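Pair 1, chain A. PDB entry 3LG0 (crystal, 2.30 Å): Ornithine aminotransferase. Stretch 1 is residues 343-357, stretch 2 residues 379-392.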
# COMPACT_ATOMS: atom_id res chain seq x y z
N VAL A 343 32.39 -2.10 10.87
CA VAL A 343 31.50 -0.96 10.81
C VAL A 343 31.38 -0.56 9.33
O VAL A 343 32.38 -0.41 8.65
CB VAL A 343 32.04 0.22 11.63
CG1 VAL A 343 31.08 1.41 11.53
CG2 VAL A 343 32.24 -0.18 13.08
N ARG A 344 30.15 -0.40 8.83
CA ARG A 344 29.91 -0.04 7.42
C ARG A 344 28.93 1.10 7.30
O ARG A 344 28.12 1.33 8.20
CB ARG A 344 29.32 -1.20 6.63
CG ARG A 344 30.28 -2.32 6.34
CD ARG A 344 29.69 -3.28 5.33
NE ARG A 344 28.55 -4.02 5.85
CZ ARG A 344 28.65 -5.21 6.46
NH1 ARG A 344 29.83 -5.78 6.64
NH2 ARG A 344 27.56 -5.82 6.89
N GLY A 345 28.98 1.80 6.17
CA GLY A 345 28.04 2.88 5.96
C GLY A 345 28.43 3.95 4.96
O GLY A 345 29.49 3.91 4.36
N LYS A 346 27.52 4.90 4.80
CA LYS A 346 27.72 6.05 3.96
C LYS A 346 26.70 7.06 4.41
O LYS A 346 25.54 6.72 4.57
CB LYS A 346 27.50 5.69 2.48
CG LYS A 346 27.55 6.89 1.53
CD LYS A 346 27.80 6.43 0.09
CE LYS A 346 29.25 5.97 -0.07
NZ LYS A 346 29.51 5.20 -1.32
N GLY A 347 27.14 8.29 4.65
CA GLY A 347 26.26 9.30 5.22
C GLY A 347 25.69 8.78 6.53
O GLY A 347 26.43 8.29 7.38
N LEU A 348 24.37 8.86 6.70
CA LEU A 348 23.74 8.34 7.91
C LEU A 348 23.02 7.02 7.64
O LEU A 348 22.05 6.66 8.30
CB LEU A 348 22.82 9.38 8.53
CG LEU A 348 23.57 10.53 9.18
CD1 LEU A 348 22.62 11.60 9.68
CD2 LEU A 348 24.41 9.99 10.31
N LEU A 349 23.52 6.29 6.66
CA LEU A 349 23.10 4.91 6.44
C LEU A 349 24.22 4.02 6.96
O LEU A 349 25.18 3.73 6.25
CB LEU A 349 22.84 4.66 4.95
CG LEU A 349 22.51 3.21 4.54
CD1 LEU A 349 21.40 2.64 5.41
CD2 LEU A 349 22.12 3.13 3.07
N CYS A 350 24.11 3.60 8.21
CA CYS A 350 25.21 2.89 8.86
C CYS A 350 24.76 1.56 9.43
O CYS A 350 23.57 1.30 9.56
CB CYS A 350 25.78 3.75 9.98
SG CYS A 350 26.06 5.46 9.47
N ALA A 351 25.74 0.72 9.76
CA ALA A 351 25.47 -0.58 10.35
C ALA A 351 26.72 -1.10 11.05
O ALA A 351 27.83 -0.67 10.76
CB ALA A 351 25.01 -1.55 9.28
N ILE A 352 26.54 -1.99 12.01
CA ILE A 352 27.66 -2.71 12.57
C ILE A 352 27.38 -4.16 12.33
O ILE A 352 26.32 -4.65 12.70
CB ILE A 352 27.82 -2.46 14.09
CG1 ILE A 352 28.08 -0.98 14.38
CG2 ILE A 352 28.98 -3.29 14.63
CD1 ILE A 352 28.18 -0.67 15.87
N GLU A 353 28.31 -4.86 11.69
CA GLU A 353 28.18 -6.31 11.57
C GLU A 353 28.95 -6.97 12.71
O GLU A 353 30.05 -6.57 13.01
CB GLU A 353 28.72 -6.80 10.23
CG GLU A 353 28.81 -8.30 10.16
CD GLU A 353 29.10 -8.83 8.77
OE1 GLU A 353 29.15 -8.02 7.81
OE2 GLU A 353 29.27 -10.06 8.63
N PHE A 354 28.33 -7.96 13.37
CA PHE A 354 28.94 -8.66 14.50
C PHE A 354 29.34 -10.08 14.11
O PHE A 354 28.78 -10.65 13.18
CB PHE A 354 27.95 -8.71 15.68
CG PHE A 354 27.69 -7.38 16.30
CD1 PHE A 354 28.52 -6.89 17.30
CD2 PHE A 354 26.64 -6.59 15.86
CE1 PHE A 354 28.29 -5.65 17.85
CE2 PHE A 354 26.41 -5.35 16.39
CZ PHE A 354 27.23 -4.87 17.40
N LYS A 355 30.30 -10.64 14.84
CA LYS A 355 30.65 -12.05 14.69
C LYS A 355 29.56 -12.89 15.36
O LYS A 355 29.58 -13.09 16.58
CB LYS A 355 32.02 -12.38 15.34
CG LYS A 355 33.10 -11.29 15.25
CD LYS A 355 33.97 -11.45 14.03
CE LYS A 355 35.33 -12.03 14.39
NZ LYS A 355 36.18 -11.04 15.11
N ASN A 356 28.61 -13.38 14.57
CA ASN A 356 27.45 -14.08 15.14
C ASN A 356 27.80 -15.39 15.85
O ASN A 356 26.94 -16.01 16.48
CB ASN A 356 26.36 -14.30 14.09
CG ASN A 356 26.85 -15.11 12.91
OD1 ASN A 356 28.00 -14.97 12.48
ND2 ASN A 356 25.99 -15.98 12.39
N ASP A 357 29.05 -15.83 15.74
CA ASP A 357 29.51 -16.99 16.49
C ASP A 357 29.85 -16.63 17.93
O ASP A 357 29.94 -17.51 18.79
CB ASP A 357 30.73 -17.61 15.82
CG ASP A 357 30.37 -18.45 14.63
OD1 ASP A 357 29.20 -18.89 14.58
OD2 ASP A 357 31.23 -18.66 13.76
N HIS A 379 19.08 -10.21 9.35
CA HIS A 379 19.74 -11.50 9.37
C HIS A 379 20.32 -11.74 10.76
O HIS A 379 19.83 -11.19 11.75
CB HIS A 379 20.83 -11.56 8.31
CG HIS A 379 20.33 -11.26 6.92
ND1 HIS A 379 19.20 -11.85 6.40
CD2 HIS A 379 20.81 -10.44 5.96
CE1 HIS A 379 19.00 -11.40 5.17
NE2 HIS A 379 19.96 -10.54 4.88
N ASP A 380 21.37 -12.54 10.83
CA ASP A 380 21.87 -12.96 12.13
C ASP A 380 23.04 -12.09 12.62
O ASP A 380 23.55 -12.31 13.72
CB ASP A 380 22.32 -14.42 12.03
CG ASP A 380 21.47 -15.23 11.07
OD1 ASP A 380 20.24 -15.01 11.03
OD2 ASP A 380 22.03 -16.09 10.35
N LYS A 381 23.47 -11.13 11.82
CA LYS A 381 24.78 -10.54 12.02
C LYS A 381 24.80 -9.02 12.19
O LYS A 381 25.62 -8.51 12.93
CB LYS A 381 25.69 -10.90 10.84
CG LYS A 381 25.56 -12.33 10.34
CD LYS A 381 26.27 -12.50 9.01
CE LYS A 381 25.88 -13.81 8.34
NZ LYS A 381 26.19 -13.79 6.89
N THR A 382 23.93 -8.32 11.48
CA THR A 382 24.07 -6.88 11.31
C THR A 382 23.00 -6.06 12.04
O THR A 382 21.83 -6.41 12.03
CB THR A 382 24.12 -6.48 9.81
OG1 THR A 382 25.24 -7.12 9.18
CG2 THR A 382 24.31 -5.00 9.66
N VAL A 383 23.44 -4.98 12.69
CA VAL A 383 22.54 -4.06 13.37
C VAL A 383 22.50 -2.77 12.57
O VAL A 383 23.54 -2.24 12.17
CB VAL A 383 23.00 -3.79 14.82
CG1 VAL A 383 22.24 -2.62 15.43
CG2 VAL A 383 22.83 -5.04 15.68
N ARG A 384 21.29 -2.27 12.32
CA ARG A 384 21.06 -1.06 11.54
C ARG A 384 21.30 0.19 12.39
O ARG A 384 20.86 0.29 13.54
CB ARG A 384 19.62 -1.11 11.01
CG ARG A 384 19.20 0.01 10.08
CD ARG A 384 20.01 0.03 8.80
NE ARG A 384 19.83 -1.17 7.97
CZ ARG A 384 18.96 -1.26 6.97
NH1 ARG A 384 18.15 -0.25 6.71
NH2 ARG A 384 18.87 -2.36 6.25
N LEU A 385 22.01 1.17 11.84
CA LEU A 385 22.20 2.42 12.55
C LEU A 385 21.79 3.54 11.62
O LEU A 385 22.60 4.02 10.83
CB LEU A 385 23.66 2.57 13.00
CG LEU A 385 24.13 1.62 14.10
CD1 LEU A 385 25.63 1.69 14.29
CD2 LEU A 385 23.42 1.91 15.41
N THR A 386 20.52 3.94 11.69
CA THR A 386 19.98 4.95 10.78
C THR A 386 19.01 5.87 11.50
O THR A 386 17.81 5.61 11.50
CB THR A 386 19.26 4.33 9.56
OG1 THR A 386 18.27 3.41 10.01
CG2 THR A 386 20.24 3.60 8.64
N PRO A 387 19.54 6.95 12.09
CA PRO A 387 18.77 7.97 12.83
C PRO A 387 18.13 8.97 11.89
O PRO A 387 18.58 9.14 10.76
CB PRO A 387 19.84 8.70 13.63
CG PRO A 387 21.06 8.61 12.75
CD PRO A 387 20.98 7.23 12.11
N PRO A 388 17.07 9.64 12.35
CA PRO A 388 16.54 10.70 11.49
C PRO A 388 17.66 11.70 11.20
O PRO A 388 18.57 11.88 12.02
CB PRO A 388 15.45 11.33 12.37
CG PRO A 388 15.09 10.28 13.36
CD PRO A 388 16.36 9.53 13.63
N LEU A 389 17.56 12.37 10.05
CA LEU A 389 18.65 13.20 9.56
C LEU A 389 18.73 14.58 10.23
O LEU A 389 19.67 15.32 10.00
CB LEU A 389 18.58 13.33 8.03
CG LEU A 389 18.35 12.03 7.24
CD1 LEU A 389 18.30 12.31 5.75
CD2 LEU A 389 19.42 11.01 7.54
N CYS A 390 17.75 14.92 11.06
CA CYS A 390 17.83 16.18 11.79
C CYS A 390 18.65 16.06 13.09
O CYS A 390 18.65 16.97 13.93
CB CYS A 390 16.43 16.68 12.10
SG CYS A 390 15.43 15.46 12.97
N ILE A 391 19.37 14.95 13.24
CA ILE A 391 20.18 14.71 14.43
C ILE A 391 21.38 15.65 14.49
O ILE A 391 21.99 15.95 13.46
CB ILE A 391 20.66 13.24 14.49
CG1 ILE A 391 21.17 12.88 15.88
CG2 ILE A 391 21.68 12.95 13.39
CD1 ILE A 391 21.26 11.38 16.15
N THR A 392 21.72 16.13 15.68
CA THR A 392 22.87 17.03 15.85
C THR A 392 24.14 16.28 16.20
O THR A 392 24.09 15.15 16.70
CB THR A 392 22.63 18.06 16.96
OG1 THR A 392 22.60 17.39 18.23
CG2 THR A 392 21.31 18.82 16.74

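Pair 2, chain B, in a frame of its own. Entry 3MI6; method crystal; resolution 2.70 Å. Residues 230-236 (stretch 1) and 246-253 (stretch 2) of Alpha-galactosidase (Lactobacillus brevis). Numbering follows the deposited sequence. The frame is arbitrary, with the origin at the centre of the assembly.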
# COMPACT_ATOMS: atom_id res chain seq x y z
N ASN B 230 16.55 -18.34 -6.91
CA ASN B 230 17.39 -19.04 -5.95
C ASN B 230 16.56 -19.89 -4.99
O ASN B 230 15.43 -19.52 -4.67
CB ASN B 230 18.22 -18.06 -5.12
CG ASN B 230 19.30 -18.75 -4.36
OD1 ASN B 230 20.42 -18.87 -4.84
ND2 ASN B 230 18.97 -19.25 -3.18
N PRO B 231 17.13 -21.02 -4.53
CA PRO B 231 16.44 -21.94 -3.62
C PRO B 231 16.10 -21.34 -2.26
O PRO B 231 15.24 -21.88 -1.57
CB PRO B 231 17.44 -23.08 -3.44
CG PRO B 231 18.29 -23.04 -4.66
CD PRO B 231 18.40 -21.58 -5.02
N PHE B 232 16.77 -20.26 -1.86
CA PHE B 232 16.51 -19.65 -0.56
C PHE B 232 15.31 -18.68 -0.52
O PHE B 232 15.17 -17.81 -1.37
CB PHE B 232 17.73 -18.90 -0.05
CG PHE B 232 17.47 -18.13 1.18
CD1 PHE B 232 17.26 -18.79 2.39
CD2 PHE B 232 17.38 -16.75 1.15
CE1 PHE B 232 16.99 -18.07 3.55
CE2 PHE B 232 17.12 -16.02 2.30
CZ PHE B 232 16.92 -16.68 3.51
N MSE B 233 14.47 -18.82 0.50
CA MSE B 233 13.30 -17.95 0.60
C MSE B 233 12.98 -17.70 2.05
O MSE B 233 13.50 -18.40 2.92
CB MSE B 233 12.11 -18.60 -0.07
CG MSE B 233 11.70 -19.90 0.59
SE MSE B 233 10.06 -20.65 -0.12
CE MSE B 233 8.77 -19.81 1.06
N MSE B 234 12.10 -16.73 2.31
CA MSE B 234 11.69 -16.42 3.68
C MSE B 234 10.20 -16.24 3.76
O MSE B 234 9.55 -15.87 2.77
CB MSE B 234 12.39 -15.17 4.18
CG MSE B 234 13.89 -15.31 4.19
SE MSE B 234 14.86 -13.78 4.93
CE MSE B 234 14.37 -12.48 3.57
N LEU B 235 9.64 -16.56 4.93
CA LEU B 235 8.28 -16.15 5.27
C LEU B 235 8.38 -15.15 6.40
O LEU B 235 8.68 -15.53 7.54
CB LEU B 235 7.43 -17.32 5.74
CG LEU B 235 6.75 -18.28 4.77
CD1 LEU B 235 5.64 -18.99 5.53
CD2 LEU B 235 6.19 -17.55 3.58
N ALA B 236 8.14 -13.88 6.11
CA ALA B 236 8.20 -12.87 7.16
C ALA B 236 6.80 -12.47 7.60
O ALA B 236 5.86 -12.45 6.79
CB ALA B 236 8.98 -11.66 6.69
N ALA B 246 9.49 -11.62 13.45
CA ALA B 246 9.41 -13.05 13.16
C ALA B 246 9.56 -13.37 11.69
O ALA B 246 9.01 -12.69 10.84
CB ALA B 246 8.10 -13.60 13.64
N VAL B 247 10.27 -14.46 11.40
CA VAL B 247 10.58 -14.85 10.03
C VAL B 247 11.14 -16.26 9.94
O VAL B 247 12.00 -16.65 10.73
CB VAL B 247 11.62 -13.92 9.39
CG1 VAL B 247 12.80 -13.66 10.34
CG2 VAL B 247 12.10 -14.53 8.09
N PHE B 248 10.63 -17.03 8.99
CA PHE B 248 11.17 -18.34 8.68
C PHE B 248 12.09 -18.26 7.48
O PHE B 248 11.89 -17.45 6.58
CB PHE B 248 10.04 -19.30 8.38
CG PHE B 248 9.19 -19.60 9.56
CD1 PHE B 248 8.05 -18.86 9.81
CD2 PHE B 248 9.54 -20.60 10.45
CE1 PHE B 248 7.25 -19.14 10.91
CE2 PHE B 248 8.76 -20.88 11.55
CZ PHE B 248 7.61 -20.15 11.78
N GLY B 249 13.10 -19.11 7.47
CA GLY B 249 14.04 -19.17 6.37
C GLY B 249 14.15 -20.59 5.88
O GLY B 249 14.22 -21.52 6.67
N PHE B 250 14.15 -20.77 4.57
CA PHE B 250 14.22 -22.11 4.00
C PHE B 250 15.32 -22.15 2.97
O PHE B 250 15.32 -21.34 2.04
CB PHE B 250 12.90 -22.47 3.32
CG PHE B 250 11.70 -22.34 4.21
CD1 PHE B 250 11.17 -21.10 4.50
CD2 PHE B 250 11.10 -23.45 4.75
CE1 PHE B 250 10.07 -20.97 5.31
CE2 PHE B 250 10.00 -23.33 5.57
CZ PHE B 250 9.48 -22.09 5.86
N ASN B 251 16.25 -23.07 3.11
CA ASN B 251 17.20 -23.30 2.02
C ASN B 251 17.37 -24.81 1.68
O ASN B 251 16.69 -25.66 2.24
CB ASN B 251 18.52 -22.58 2.28
CG ASN B 251 19.26 -22.22 0.98
OD1 ASN B 251 18.98 -22.79 -0.09
ND2 ASN B 251 20.20 -21.29 1.07
N LEU B 252 18.26 -25.12 0.75
CA LEU B 252 18.27 -26.45 0.16
C LEU B 252 19.68 -26.84 -0.27
O LEU B 252 20.26 -26.18 -1.12
CB LEU B 252 17.40 -26.43 -1.08
CG LEU B 252 16.33 -27.49 -1.23
CD1 LEU B 252 16.32 -28.00 -2.70
CD2 LEU B 252 16.53 -28.62 -0.20
N VAL B 253 20.24 -27.90 0.29
CA VAL B 253 21.56 -28.30 -0.19
C VAL B 253 21.45 -29.12 -1.46
O VAL B 253 21.56 -30.32 -1.42
CB VAL B 253 22.32 -29.09 0.84
CG1 VAL B 253 23.79 -29.11 0.44
CG2 VAL B 253 22.13 -28.48 2.20

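The sharpest difference lies at one matched position on the second strand, where pair 1 carries R384(A) and pair 2 has G249(B). The arginine side chain lies on the sheet face shared with A351(A), E353(A) and T382(A). In pair 2 this place has no side chain, and the ring of F232(B) approaches instead, its CE1 4.2 Å from CA of G249(B). An ideal CB on the glycine would lie 3.6 Å from that same CE1, so the ring passes close to the bare backbone, at an oblique angle.

Around this difference the backbones agree closely, with an RMSD of 0.8 Å over 14 central residues. Both are antiparallel strand pairs, with axes at 155° in pair 1 and 165° in pair 2 and a closest approach of 4.5 Å in each. C350(A) matches M233(B) and L385(A) matches F250(B); I352(A) and V383(A) fall on L235(B) and F248(B). The bridges C350(A)-L385(A) and I352(A)-V383(A) in pair 1, and M233(B)-F250(B) and L235(B)-F248(B) in pair 2, are hydrogen-bonded pairs with two reciprocal bonds each. In pair 1, I352(A) N donates to V383(A) O at 3.0 Å and V383(A) N to I352(A) O at 2.9 Å; in pair 2, L235(B) N to F248(B) O and F248(B) N to L235(B) O are both 2.9 Å.

The face carrying these side chains is apolar in both. The side-chain centres of I352(A) and L235(B) fall within 0.4 Å of each other, and both residues reach diagonally across the strands: I352(A) CG1 lies 3.6 Å from L385(A) CD1, and L235(B) CG lies 4.3 Å from F250(B) CE1. Where C350(A) offers a short side chain, with its CB 3.9 Å from L385(A) CB, selenomethionine M233(B) extends its SE to 5.4 Å from the centroid of the F250(B) ring, in an oblique approach.

On the other face, E353(A) and T382(A) are replaced by A236(B) and V247(B). The glutamate extends to R344(A) on its own stretch, forming a salt bridge of 2.6 Å between R344(A) NH1 and E353(A) OE1, while T382(A) CG2 packs 3.5 Å from A351(A) CB. In pair 2 the cross-strand contacts on this face are between apolar groups: V247(B) CG2 lies 4.0 Å from M234(B) CB, and A236(B) CB 4.4 Å from V247(B) CB.

Beyond the bridges, L348(A) matches P231(B). Both reach the matched residue of the second stretch: L348(A) CD2 lies 4.4 Å from P387(A) CG, and P231(B) CB lies 4.1 Å from L252(B) CB. In pair 1, L348(A) CD1 also lies 3.9 Å from L389(A) CD2 and 4.1 Å from I391(A) CG2.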